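Local coordinates for protein mosquitocidal toxin (Lysinibacillus sphaericus, PDB 2VSE) that kills mosquito larvae, probably by ADP-ribosylating target proteins through an enzyme domain that is accompanied by four ricin-B-like lectin domains, at residues T420-S425 and K550-N555; V432-S437 and S447-Q452; N451-L456 and K468-P473. All coordinates share one frame; numbering follows the deposited sequence.

Contact 1 of 3, residues T420-S425 and K550-N555; sequences TYQVSS and KPFSFN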
loop_
_atom_site.group_PDB
_atom_site.type_symbol
_atom_site.label_atom_id
_atom_site.label_comp_id
_atom_site.label_asym_id
_atom_site.label_seq_id
_atom_site.Cartn_x
_atom_site.Cartn_y
_atom_site.Cartn_z
ATOM N N THR A 420 -2.175 6.572 12.372
ATOM C CA THR A 420 -3.629 6.686 12.475
ATOM C C THR A 420 -4.344 5.646 11.631
ATOM O O THR A 420 -3.988 5.392 10.476
ATOM C CB THR A 420 -4.146 8.079 12.076
ATOM O OG1 THR A 420 -3.459 8.514 10.902
ATOM C CG2 THR A 420 -3.926 9.079 13.198
ATOM N N TYR A 421 -5.364 5.057 12.238
ATOM C CA TYR A 421 -6.113 3.964 11.648
ATOM C C TYR A 421 -7.592 4.072 11.964
ATOM O O TYR A 421 -8.000 4.703 12.934
ATOM C CB TYR A 421 -5.603 2.616 12.180
ATOM C CG TYR A 421 -4.187 2.305 11.786
ATOM C CD1 TYR A 421 -3.905 1.606 10.616
ATOM C CD2 TYR A 421 -3.125 2.713 12.582
ATOM C CE1 TYR A 421 -2.598 1.319 10.250
ATOM C CE2 TYR A 421 -1.814 2.449 12.221
ATOM C CZ TYR A 421 -1.558 1.745 11.059
ATOM O OH TYR A 421 -0.258 1.474 10.719
ATOM N N GLN A 422 -8.384 3.429 11.130
ATOM C CA GLN A 422 -9.785 3.213 11.379
ATOM C C GLN A 422 -9.899 1.715 11.631
ATOM O O GLN A 422 -9.237 0.902 10.947
ATOM C CB GLN A 422 -10.541 3.612 10.133
ATOM C CG GLN A 422 -11.918 4.122 10.357
ATOM C CD GLN A 422 -12.303 5.125 9.311
ATOM O OE1 GLN A 422 -11.876 6.271 9.367
ATOM N NE2 GLN A 422 -13.110 4.705 8.346
ATOM N N VAL A 423 -10.675 1.344 12.644
ATOM C CA VAL A 423 -10.821 -0.053 13.044
ATOM C C VAL A 423 -12.279 -0.458 12.845
ATOM O O VAL A 423 -13.181 0.142 13.423
ATOM C CB VAL A 423 -10.387 -0.270 14.524
ATOM C CG1 VAL A 423 -10.398 -1.728 14.876
ATOM C CG2 VAL A 423 -9.004 0.291 14.759
ATOM N N SER A 424 -12.510 -1.457 12.010
ATOM C CA SER A 424 -13.866 -1.875 11.681
ATOM C C SER A 424 -14.020 -3.393 11.747
ATOM O O SER A 424 -13.035 -4.133 11.705
ATOM C CB SER A 424 -14.265 -1.349 10.301
ATOM O OG SER A 424 -13.383 -1.837 9.300
ATOM N N SER A 425 -15.260 -3.850 11.866
ATOM C CA SER A 425 -15.551 -5.269 12.063
ATOM C C SER A 425 -15.556 -6.038 10.750
ATOM O O SER A 425 -16.013 -5.534 9.722
ATOM C CB SER A 425 -16.897 -5.437 12.774
ATOM O OG SER A 425 -17.366 -6.769 12.691
ATOM N N LYS A 550 -7.338 -0.246 9.068
ATOM C CA LYS A 550 -7.025 0.429 7.826
ATOM C C LYS A 550 -6.404 1.815 8.051
ATOM O O LYS A 550 -6.973 2.630 8.767
ATOM C CB LYS A 550 -8.287 0.527 6.964
ATOM C CG LYS A 550 -8.024 0.776 5.514
ATOM C CD LYS A 550 -9.319 1.056 4.740
ATOM C CE LYS A 550 -10.149 -0.216 4.452
ATOM N NZ LYS A 550 -11.301 0.056 3.494
ATOM N N PRO A 551 -5.229 2.075 7.439
ATOM C CA PRO A 551 -4.598 3.393 7.468
ATOM C C PRO A 551 -5.555 4.515 7.108
ATOM O O PRO A 551 -6.316 4.410 6.147
ATOM C CB PRO A 551 -3.509 3.272 6.397
ATOM C CG PRO A 551 -3.101 1.837 6.475
ATOM C CD PRO A 551 -4.396 1.099 6.698
ATOM N N PHE A 552 -5.540 5.576 7.897
ATOM C CA PHE A 552 -6.379 6.728 7.624
ATOM C C PHE A 552 -5.511 7.969 7.693
ATOM O O PHE A 552 -4.773 8.154 8.650
ATOM C CB PHE A 552 -7.544 6.826 8.625
ATOM C CG PHE A 552 -8.575 7.862 8.253
ATOM C CD1 PHE A 552 -9.730 7.494 7.584
ATOM C CD2 PHE A 552 -8.378 9.209 8.560
ATOM C CE1 PHE A 552 -10.683 8.450 7.216
ATOM C CE2 PHE A 552 -9.307 10.173 8.195
ATOM C CZ PHE A 552 -10.469 9.797 7.515
ATOM N N SER A 553 -5.585 8.821 6.682
ATOM C CA SER A 553 -4.864 10.079 6.777
ATOM C C SER A 553 -5.764 11.268 6.524
ATOM O O SER A 553 -6.471 11.307 5.532
ATOM C CB SER A 553 -3.667 10.124 5.832
ATOM O OG SER A 553 -2.796 11.167 6.256
ATOM N N PHE A 554 -5.729 12.232 7.432
ATOM C CA PHE A 554 -6.492 13.455 7.268
ATOM C C PHE A 554 -5.861 14.424 6.272
ATOM O O PHE A 554 -6.588 15.150 5.592
ATOM C CB PHE A 554 -6.758 14.144 8.606
ATOM C CG PHE A 554 -7.993 13.640 9.310
ATOM C CD1 PHE A 554 -9.263 13.953 8.831
ATOM C CD2 PHE A 554 -7.887 12.846 10.447
ATOM C CE1 PHE A 554 -10.400 13.484 9.474
ATOM C CE2 PHE A 554 -9.021 12.374 11.086
ATOM C CZ PHE A 554 -10.278 12.693 10.599
ATOM N N ASN A 555 -4.531 14.457 6.170
ATOM C CA ASN A 555 -3.947 15.215 5.069
ATOM C C ASN A 555 -3.636 14.353 3.843
ATOM O O ASN A 555 -2.483 14.040 3.534
ATOM C CB ASN A 555 -2.858 16.231 5.473
ATOM C CG ASN A 555 -1.577 15.596 5.904
ATOM O OD1 ASN A 555 -1.566 14.623 6.644
ATOM N ND2 ASN A 555 -0.471 16.179 5.469
#

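Contact 2 of 3, residues V432-S437 and S447-Q452; sequences VIEQIS and SDKENQ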
loop_
_atom_site.group_PDB
_atom_site.type_symbol
_atom_site.label_atom_id
_atom_site.label_comp_id
_atom_site.label_asym_id
_atom_site.label_seq_id
_atom_site.Cartn_x
_atom_site.Cartn_y
_atom_site.Cartn_z
ATOM N N VAL A 432 -17.347 1.161 12.019
ATOM C CA VAL A 432 -16.091 1.487 12.692
ATOM C C VAL A 432 -16.259 1.679 14.204
ATOM O O VAL A 432 -17.353 2.007 14.696
ATOM C CB VAL A 432 -15.428 2.762 12.103
ATOM C CG1 VAL A 432 -15.016 2.548 10.636
ATOM C CG2 VAL A 432 -16.340 3.985 12.256
ATOM N N ILE A 433 -15.161 1.479 14.931
ATOM C CA ILE A 433 -15.098 1.800 16.349
ATOM C C ILE A 433 -15.027 3.320 16.535
ATOM O O ILE A 433 -14.057 3.967 16.116
ATOM C CB ILE A 433 -13.906 1.112 17.041
ATOM C CG1 ILE A 433 -13.928 -0.408 16.776
ATOM C CG2 ILE A 433 -13.889 1.446 18.534
ATOM C CD1 ILE A 433 -12.886 -1.199 17.550
ATOM N N GLU A 434 -16.065 3.869 17.169
ATOM C CA GLU A 434 -16.214 5.305 17.353
ATOM C C GLU A 434 -16.191 5.705 18.829
ATOM O O GLU A 434 -16.813 5.053 19.676
ATOM C CB GLU A 434 -17.507 5.769 16.690
ATOM C CG GLU A 434 -17.937 7.195 16.994
ATOM C CD GLU A 434 -19.271 7.522 16.379
ATOM O OE1 GLU A 434 -20.282 7.566 17.123
ATOM O OE2 GLU A 434 -19.316 7.725 15.148
ATOM N N GLN A 435 -15.476 6.781 19.134
ATOM C CA GLN A 435 -15.472 7.314 20.471
ATOM C C GLN A 435 -16.503 8.433 20.614
ATOM O O GLN A 435 -16.384 9.509 20.018
ATOM C CB GLN A 435 -14.093 7.824 20.833
ATOM C CG GLN A 435 -13.927 8.100 22.313
ATOM C CD GLN A 435 -12.758 9.011 22.580
ATOM O OE1 GLN A 435 -12.283 9.699 21.669
ATOM N NE2 GLN A 435 -12.288 9.039 23.828
ATOM N N ILE A 436 -17.526 8.183 21.420
ATOM C CA ILE A 436 -18.491 9.232 21.680
ATOM C C ILE A 436 -18.345 9.723 23.133
ATOM O O ILE A 436 -17.939 8.951 24.020
ATOM C CB ILE A 436 -19.920 8.819 21.229
ATOM C CG1 ILE A 436 -20.765 10.061 20.946
ATOM C CG2 ILE A 436 -20.560 7.850 22.212
ATOM C CD1 ILE A 436 -21.400 10.061 19.568
ATOM N N SER A 437 -18.634 11.011 23.353
ATOM C CA SER A 437 -18.111 11.757 24.515
ATOM C C SER A 437 -16.615 11.417 24.738
ATOM O O SER A 437 -15.818 11.508 23.796
ATOM C CB SER A 437 -18.974 11.553 25.775
ATOM O OG SER A 437 -19.114 10.178 26.115
ATOM N N SER A 447 -18.217 7.704 8.775
ATOM C CA SER A 447 -18.336 8.958 8.021
ATOM C C SER A 447 -17.053 9.796 8.105
ATOM O O SER A 447 -17.086 11.018 7.934
ATOM C CB SER A 447 -19.584 9.759 8.437
ATOM O OG SER A 447 -19.568 10.048 9.818
ATOM N N ASP A 448 -15.931 9.116 8.371
ATOM C CA ASP A 448 -14.590 9.694 8.228
ATOM C C ASP A 448 -14.316 10.861 9.182
ATOM O O ASP A 448 -13.611 11.807 8.832
ATOM C CB ASP A 448 -14.331 10.113 6.760
ATOM C CG ASP A 448 -14.330 8.931 5.801
ATOM O OD1 ASP A 448 -13.533 8.002 6.018
ATOM O OD2 ASP A 448 -15.104 8.924 4.831
ATOM N N LYS A 449 -14.866 10.773 10.391
ATOM C CA LYS A 449 -14.658 11.794 11.422
ATOM C C LYS A 449 -13.545 11.458 12.414
ATOM O O LYS A 449 -13.181 10.295 12.579
ATOM C CB LYS A 449 -15.968 12.122 12.158
ATOM C CG LYS A 449 -17.009 11.009 12.190
ATOM C CD LYS A 449 -18.423 11.588 12.169
ATOM C CE LYS A 449 -19.014 11.776 13.558
ATOM N NZ LYS A 449 -19.839 10.607 13.980
ATOM N N GLU A 450 -13.013 12.499 13.055
ATOM C CA GLU A 450 -11.932 12.399 14.044
ATOM C C GLU A 450 -12.155 11.334 15.111
ATOM O O GLU A 450 -11.240 10.571 15.431
ATOM C CB GLU A 450 -11.733 13.747 14.739
ATOM C CG GLU A 450 -11.063 14.788 13.879
ATOM C CD GLU A 450 -10.683 16.014 14.673
ATOM O OE1 GLU A 450 -11.544 16.895 14.898
ATOM O OE2 GLU A 450 -9.506 16.093 15.069
ATOM N N ASN A 451 -13.373 11.290 15.650
ATOM C CA ASN A 451 -13.730 10.331 16.686
ATOM C C ASN A 451 -13.960 8.931 16.135
ATOM O O ASN A 451 -14.398 8.040 16.874
ATOM C CB ASN A 451 -14.940 10.811 17.517
ATOM C CG ASN A 451 -16.279 10.681 16.775
ATOM O OD1 ASN A 451 -16.328 10.409 15.572
ATOM N ND2 ASN A 451 -17.369 10.886 17.500
ATOM N N GLN A 452 -13.666 8.747 14.845
ATOM C CA GLN A 452 -13.633 7.417 14.231
ATOM C C GLN A 452 -12.215 7.003 13.821
ATOM O O GLN A 452 -12.022 6.007 13.116
ATOM C CB GLN A 452 -14.580 7.361 13.033
ATOM C CG GLN A 452 -16.042 7.461 13.418
ATOM C CD GLN A 452 -16.973 7.446 12.222
ATOM O OE1 GLN A 452 -16.611 7.890 11.131
ATOM N NE2 GLN A 452 -18.188 6.938 12.424
HETATM O O HOH W 1 -12.350 3.544 13.749
#

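Contact 3 of 3, residues N451-L456 and K468-P473; sequences NQVWNL and KSLKYP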
loop_
_atom_site.group_PDB
_atom_site.type_symbol
_atom_site.label_atom_id
_atom_site.label_comp_id
_atom_site.label_asym_id
_atom_site.label_seq_id
_atom_site.Cartn_x
_atom_site.Cartn_y
_atom_site.Cartn_z
ATOM N N ASN A 451 -13.373 11.290 15.650
ATOM C CA ASN A 451 -13.730 10.331 16.686
ATOM C C ASN A 451 -13.960 8.931 16.135
ATOM O O ASN A 451 -14.398 8.040 16.874
ATOM C CB ASN A 451 -14.940 10.811 17.517
ATOM C CG ASN A 451 -16.279 10.681 16.775
ATOM O OD1 ASN A 451 -16.328 10.409 15.572
ATOM N ND2 ASN A 451 -17.369 10.886 17.500
ATOM N N GLN A 452 -13.666 8.747 14.845
ATOM C CA GLN A 452 -13.633 7.417 14.231
ATOM C C GLN A 452 -12.215 7.003 13.821
ATOM O O GLN A 452 -12.022 6.007 13.116
ATOM C CB GLN A 452 -14.580 7.361 13.033
ATOM C CG GLN A 452 -16.042 7.461 13.418
ATOM C CD GLN A 452 -16.973 7.446 12.222
ATOM O OE1 GLN A 452 -16.611 7.890 11.131
ATOM N NE2 GLN A 452 -18.188 6.938 12.424
ATOM N N VAL A 453 -11.223 7.764 14.277
ATOM C CA VAL A 453 -9.833 7.522 13.911
ATOM C C VAL A 453 -9.006 7.324 15.175
ATOM O O VAL A 453 -9.152 8.063 16.146
ATOM C CB VAL A 453 -9.266 8.693 13.039
ATOM C CG1 VAL A 453 -7.805 8.465 12.681
ATOM C CG2 VAL A 453 -10.086 8.855 11.776
ATOM N N TRP A 454 -8.143 6.318 15.164
ATOM C CA TRP A 454 -7.373 5.964 16.351
ATOM C C TRP A 454 -5.883 5.990 16.054
ATOM O O TRP A 454 -5.442 5.648 14.952
ATOM C CB TRP A 454 -7.789 4.586 16.870
ATOM C CG TRP A 454 -9.221 4.539 17.252
ATOM C CD1 TRP A 454 -10.278 4.271 16.428
ATOM C CD2 TRP A 454 -9.777 4.790 18.552
ATOM N NE1 TRP A 454 -11.454 4.339 17.130
ATOM C CE2 TRP A 454 -11.180 4.657 18.436
ATOM C CE3 TRP A 454 -9.226 5.126 19.801
ATOM C CZ2 TRP A 454 -12.050 4.845 19.527
ATOM C CZ3 TRP A 454 -10.087 5.318 20.883
ATOM C CH2 TRP A 454 -11.485 5.175 20.740
ATOM N N ASN A 455 -5.126 6.408 17.057
ATOM C CA ASN A 455 -3.687 6.433 17.015
ATOM C C ASN A 455 -3.192 5.141 17.669
ATOM O O ASN A 455 -3.427 4.913 18.858
ATOM C CB ASN A 455 -3.216 7.648 17.817
ATOM C CG ASN A 455 -1.934 8.264 17.286
ATOM O OD1 ASN A 455 -1.687 8.314 16.073
ATOM N ND2 ASN A 455 -1.117 8.772 18.205
ATOM N N LEU A 456 -2.564 4.270 16.880
ATOM C CA LEU A 456 -1.938 3.067 17.416
ATOM C C LEU A 456 -0.452 3.332 17.561
ATOM O O LEU A 456 0.224 3.634 16.577
ATOM C CB LEU A 456 -2.189 1.857 16.515
ATOM C CG LEU A 456 -3.569 1.175 16.589
ATOM C CD1 LEU A 456 -4.768 2.138 16.386
ATOM C CD2 LEU A 456 -3.628 0.041 15.559
ATOM N N LYS A 468 -5.177 4.951 21.008
ATOM C CA LYS A 468 -5.511 6.261 21.547
ATOM C C LYS A 468 -6.460 7.020 20.647
ATOM O O LYS A 468 -6.270 7.096 19.431
ATOM C CB LYS A 468 -4.234 7.083 21.763
ATOM C CG LYS A 468 -3.265 6.486 22.805
ATOM C CD LYS A 468 -1.830 7.031 22.710
ATOM C CE LYS A 468 -1.674 8.428 23.303
ATOM N NZ LYS A 468 -2.180 8.505 24.696
ATOM N N SER A 469 -7.489 7.579 21.269
ATOM C CA SER A 469 -8.381 8.544 20.641
ATOM C C SER A 469 -7.608 9.662 19.936
ATOM O O SER A 469 -6.660 10.220 20.497
ATOM C CB SER A 469 -9.272 9.131 21.732
ATOM O OG SER A 469 -9.715 10.435 21.411
ATOM N N LEU A 470 -8.005 9.996 18.719
ATOM C CA LEU A 470 -7.386 11.118 18.034
ATOM C C LEU A 470 -7.866 12.463 18.607
ATOM O O LEU A 470 -7.057 13.366 18.841
ATOM C CB LEU A 470 -7.646 11.031 16.533
ATOM C CG LEU A 470 -6.766 11.888 15.634
ATOM C CD1 LEU A 470 -5.291 11.524 15.813
ATOM C CD2 LEU A 470 -7.201 11.729 14.181
ATOM N N LYS A 471 -9.172 12.590 18.843
ATOM C CA LYS A 471 -9.712 13.824 19.420
ATOM C C LYS A 471 -9.309 14.033 20.888
ATOM O O LYS A 471 -9.187 15.169 21.334
ATOM C CB LYS A 471 -11.235 13.888 19.284
ATOM C CG LYS A 471 -11.816 15.293 19.440
ATOM C CD LYS A 471 -11.869 16.032 18.112
ATOM C CE LYS A 471 -12.510 17.405 18.251
ATOM N NZ LYS A 471 -11.507 18.505 18.372
ATOM N N TYR A 472 -9.106 12.941 21.625
ATOM C CA TYR A 472 -8.797 13.007 23.061
ATOM C C TYR A 472 -7.596 12.130 23.451
ATOM O O TYR A 472 -7.774 11.027 23.975
ATOM C CB TYR A 472 -10.036 12.634 23.894
ATOM C CG TYR A 472 -11.247 13.498 23.599
ATOM C CD1 TYR A 472 -11.320 14.806 24.067
ATOM C CD2 TYR A 472 -12.311 13.010 22.835
ATOM C CE1 TYR A 472 -12.422 15.612 23.790
ATOM C CE2 TYR A 472 -13.420 13.805 22.551
ATOM C CZ TYR A 472 -13.468 15.106 23.032
ATOM O OH TYR A 472 -14.557 15.908 22.759
ATOM N N PRO A 473 -6.366 12.638 23.229
ATOM C CA PRO A 473 -5.145 11.826 23.338
ATOM C C PRO A 473 -4.925 11.224 24.729
ATOM O O PRO A 473 -4.295 10.170 24.843
ATOM C CB PRO A 473 -4.024 12.811 22.999
ATOM C CG PRO A 473 -4.690 13.960 22.327
ATOM C CD PRO A 473 -6.066 14.040 22.885
HETATM O O HOH W 2 -10.770 8.817 18.577
#

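Contact 1 of 3, residues T420-S425 and K550-N555
Gln422 and Lys550 form an antiparallel hydrogen-bonded pair that joins the first and last strands of a ricin-B-type lectin domain, 419-425 and 547-551. The bond from Gln422 N to Lys550 O measures 2.9 Å, and the return bond from Lys550 N to Gln422 O is nearly linear at 176°. At the adjoining position Tyr421 and Pro551 make a non-hydrogen-bonded pair whose side chains diverge, with Tyr421 CA resting 3.3 Å from Lys550 O in a CA-H...O contact. Although the strand 547-551 has ended, Phe552 N still reaches Thr420 O, approaching from above the carbonyl plane at 3.0 Å.

A side-chain hydrogen bond extends this pairing. Thr420 OG1, set between its own backbone N and carbonyl carbon (chi1 43°), donates to Phe552 O at 2.6 Å, almost in line with the C=O bond.

Apolar and ring contacts flank the backbone. Tyr421 CE1 lies 3.8 Å from Pro551 CG, while the phenol OH is bound by Lys417 O. On the other side, Gln422 OE1 comes within 3.0 Å of Phe552 CD1, with amide and ring planes 35° apart; the ring of Phe552 in turn puts CE2 over the centre of the Phe554 ring.

Pro551, at a non-hydrogen-bonded position, costs this pairing no bond, and Thr420 extends it one residue beyond the strand, its carbonyl taking the N-H of Phe552 and its hydroxyl giving to the C=O.

Contact 2 of 3, residues V432-S437 and S447-Q452
The end of strand 431-436, in the hairpin 431-436/440-445 of this beta-trefoil domain, is held against the turn 447-452 by one strong backbone bond, Gln435 N to Asn451 O at 2.8 Å, and by a water that donates to both Ile433 O and Gln452 O. Asn451 O also receives a CA-H...O contact from Glu434 CA at 3.3 Å.

Glu434 is the polar centre. With CG anti to the backbone N (chi1 170°) and the rest of the chain extended, its carboxylate reaches across to the turn, where OE2 lies 3.2 Å from Lys449 NZ in a weak, long salt bridge and 3.1 Å from Gln452 NE2 in a weak, bent hydrogen bond (129°). The other oxygen, OE1, is bound by His442. Carboxylate and Gln452 amide are turned 30° from each other. Asn451 points at the strand, and CG set between its backbone N and carbonyl carbon brings ND2 to Gln435 O in another weak bond of 3.0 Å.

Val432 supplies the apolar part: its CG2 meets the Gln452 amide at 3.5 Å from NE2, the two side chains crossing at about a right angle. At the far end of that amide, OE1 accepts from Ser447 N at 2.9 Å, on a lone pair in the carbonyl plane, while NE2 also binds Ser445 O.

Bonded at both ends, the buried amide of Gln452, which with Trp454 forms the Gln-x-Trp signature of ricin-B-type lectins, ties turn to strand; Lys449 probably helps to keep Glu434 ionised.

Contact 3 of 3, residues N451-L456 and K468-P473
Trp454 and Ser469 face each other as a non-hydrogen-bonded pair in the antiparallel beta hairpin of strands 454-459 and 464-469, part of a ricin-type beta-trefoil. The firm part lies at the neighbouring pair, where Asn455 N binds Lys468 O at 2.7 Å and Lys468 N returns to Asn455 O at 176°. Beside it the indole packs on the opposite strand's backbone, CE3 of Trp454 standing 3.3 Å from Ser469 N; its NE1 is held elsewhere, by Ile433 O. Val453 and Leu470 run alongside each other in the same direction, with Val453 CG1 3.6 Å from Leu470 CD2, and Phe554 touches both.

Past Ser469 the pairing weakens. Leu470 N reaches Val453 O only in a weak bond of 3.4 Å, and a water takes up the slack, donating to Val453 O and accepting from Leu470 N while sitting over one face of the indole. At the more exposed side, Lys468 starts on the same face as Asn455, then bends at chi3 (77°) away from the partner strand and gives a hydrogen bond to Pro473 O in the following turn. That turn carries an ST motif: Ser469 OG accepts from Tyr472 N at 2.6 Å.

The three contacts lie within about 10 Å of one another, centre to centre, in one ricin-B-type lectin domain. Contact 1 pairs the domain's two ends along the chain, and contacts 2 and 3 follow each other in the sequence between them. Strands 419-425, 454-459, 464-469 and 547-551 belong to the same antiparallel sheet, in which 419-425 stands between 547-551 and 454-459, so contacts 1 and 3 are joined through the bond of Tyr421 O with Trp454 N. Contacts 2 and 3 share Asn451 and Gln452 and are linked again by Gln435 OE1 with Ser469 OG. Val423 O with Ile433 N ties contact 1 to contact 2, so the closing strand pair, the 447-452 turn and the hairpin are bonded to one another.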